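Local structure of methyltransferase type 12 (Clostridium thermocellum, 3JWG) at residues A23-V28 and Y103-V108. The protein probably methylates the 2'-hydroxyl of the 3'-terminal nucleotide of small RNAs with S-adenosyl-L-methionine, this chain being the methyltransferase domain of a Hen1 protein. Numbering follows the deposited sequence.
Sequences AVLKSV and YDAATV
Just before L25, whose side chain reaches A105 and T107, the carbonyl O of V24 receives two donors in the last turn of helix 13-27. S27 OG donates a hydrogen bond to V24 O at 2.6 Å, with a C=O...OG angle of 121° and the hydroxyl tilted 17° from the carbonyl plane; the second bond, from V28 N, is weak. The hydroxyl of S27 thus turns back onto its own helix, while the contact with 103-108 is wholly apolar. L25 makes it with its two terminal methyls: CD2 sits 3.6 Å from A105 CB, and CD1 meets T107 CG2 at 3.9 Å. The CB bond of L25 does not aim at the strand; CG anti to the carbonyl carbon, with an extended chi2, brings both methyls onto it, and the side chain crosses that of T107 at about a right angle. Helix 13-27 lies on one face of the Rossmann-like sheet of class I methyltransferases, with strand order 3-2-1-4-5-7-6; strand 105-109 is the fourth strand in sequence. The CB atoms of A105 and T107 point toward this helix, whereas that of A106 points away and touches L127 of helix 117-131. V33 and I137, from the strands flanking 105-109, also touch L25. The methyl of T107 packs on the leucine while its OG1 hydrogen-bonds D35 OD1; its side chain lies about 7 Å from the bound magnesium ion, whose site includes G37 and I109.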
loop_
_atom_site.group_PDB
_atom_site.type_symbol
_atom_site.label_atom_id
_atom_site.label_comp_id
_atom_site.label_asym_id
_atom_site.label_seq_id
_atom_site.Cartn_x
_atom_site.Cartn_y
_atom_site.Cartn_z
ATOM N N ALA A 23 7.341 6.474 -7.495
ATOM C CA ALA A 23 8.454 6.239 -8.413
ATOM C C ALA A 23 8.499 4.788 -8.870
ATOM O O ALA A 23 8.762 4.510 -10.040
ATOM C CB ALA A 23 9.781 6.624 -7.748
ATOM N N VAL A 24 8.248 3.856 -7.957
ATOM C CA VAL A 24 8.257 2.448 -8.339
ATOM C C VAL A 24 7.159 2.196 -9.375
ATOM O O VAL A 24 7.393 1.547 -10.401
ATOM C CB VAL A 24 8.045 1.524 -7.114
ATOM C CG1 VAL A 24 7.885 0.077 -7.572
ATOM C CG2 VAL A 24 9.237 1.636 -6.173
ATOM N N LEU A 25 5.964 2.717 -9.106
ATOM C CA LEU A 25 4.834 2.564 -10.023
ATOM C C LEU A 25 5.195 3.106 -11.409
ATOM O O LEU A 25 4.974 2.448 -12.433
ATOM C CB LEU A 25 3.620 3.312 -9.473
ATOM C CG LEU A 25 3.054 2.716 -8.180
ATOM C CD1 LEU A 25 2.045 3.659 -7.562
ATOM C CD2 LEU A 25 2.425 1.366 -8.496
ATOM N N LYS A 26 5.744 4.313 -11.437
ATOM C CA LYS A 26 6.145 4.921 -12.700
ATOM C C LYS A 26 7.223 4.071 -13.377
ATOM O O LYS A 26 7.198 3.884 -14.597
ATOM C CB LYS A 26 6.673 6.339 -12.454
ATOM C CG LYS A 26 7.016 7.131 -13.715
ATOM C CD LYS A 26 5.776 7.431 -14.557
ATOM C CE LYS A 26 6.120 8.327 -15.750
ATOM N NZ LYS A 26 6.677 9.642 -15.294
ATOM N N SER A 27 8.161 3.547 -12.587
ATOM C CA SER A 27 9.246 2.740 -13.138
ATOM C C SER A 27 8.736 1.490 -13.851
ATOM O O SER A 27 9.382 1.001 -14.780
ATOM C CB SER A 27 10.255 2.344 -12.043
ATOM O OG SER A 27 9.808 1.244 -11.266
ATOM N N VAL A 28 7.578 0.979 -13.437
ATOM C CA VAL A 28 7.028 -0.211 -14.081
ATOM C C VAL A 28 5.936 0.150 -15.084
ATOM O O VAL A 28 5.271 -0.721 -15.636
ATOM C CB VAL A 28 6.472 -1.229 -13.044
ATOM C CG1 VAL A 28 7.589 -1.664 -12.097
ATOM C CG2 VAL A 28 5.318 -0.624 -12.262
ATOM N N TYR A 103 -6.534 -3.626 -12.694
ATOM C CA TYR A 103 -5.487 -2.649 -12.402
ATOM C C TYR A 103 -4.098 -3.132 -12.778
ATOM O O TYR A 103 -3.845 -4.332 -12.827
ATOM C CB TYR A 103 -5.540 -2.266 -10.915
ATOM C CG TYR A 103 -6.738 -1.412 -10.601
ATOM C CD1 TYR A 103 -6.678 -0.026 -10.729
ATOM C CD2 TYR A 103 -7.971 -1.996 -10.290
ATOM C CE1 TYR A 103 -7.817 0.763 -10.563
ATOM C CE2 TYR A 103 -9.118 -1.219 -10.127
ATOM C CZ TYR A 103 -9.035 0.156 -10.268
ATOM O OH TYR A 103 -10.166 0.931 -10.149
ATOM N N ASP A 104 -3.199 -2.191 -13.066
ATOM C CA ASP A 104 -1.824 -2.544 -13.424
ATOM C C ASP A 104 -1.012 -2.811 -12.155
ATOM O O ASP A 104 -0.078 -3.610 -12.156
ATOM C CB ASP A 104 -1.139 -1.410 -14.198
ATOM C CG ASP A 104 -1.751 -1.172 -15.564
ATOM O OD1 ASP A 104 -2.036 -2.161 -16.282
ATOM O OD2 ASP A 104 -1.930 0.010 -15.919
ATOM N N ALA A 105 -1.368 -2.124 -11.079
ATOM C CA ALA A 105 -0.654 -2.297 -9.823
ATOM C C ALA A 105 -1.537 -1.997 -8.627
ATOM O O ALA A 105 -2.477 -1.202 -8.719
ATOM C CB ALA A 105 0.573 -1.379 -9.790
ATOM N N ALA A 106 -1.226 -2.645 -7.510
ATOM C CA ALA A 106 -1.949 -2.429 -6.269
ATOM C C ALA A 106 -0.908 -2.016 -5.233
ATOM O O ALA A 106 0.202 -2.557 -5.203
ATOM C CB ALA A 106 -2.657 -3.712 -5.819
ATOM N N THR A 107 -1.258 -1.037 -4.411
ATOM C CA THR A 107 -0.368 -0.569 -3.356
ATOM C C THR A 107 -1.032 -0.892 -2.016
ATOM O O THR A 107 -2.255 -0.787 -1.865
ATOM C CB THR A 107 -0.098 0.951 -3.469
ATOM O OG1 THR A 107 -1.339 1.658 -3.486
ATOM C CG2 THR A 107 0.672 1.265 -4.761
ATOM N N VAL A 108 -0.211 -1.291 -1.053
ATOM C CA VAL A 108 -0.664 -1.684 0.273
ATOM C C VAL A 108 0.260 -1.016 1.285
ATOM O O VAL A 108 1.351 -1.510 1.561
ATOM C CB VAL A 108 -0.566 -3.222 0.419
ATOM C CG1 VAL A 108 -1.105 -3.666 1.768
ATOM C CG2 VAL A 108 -1.328 -3.893 -0.724
#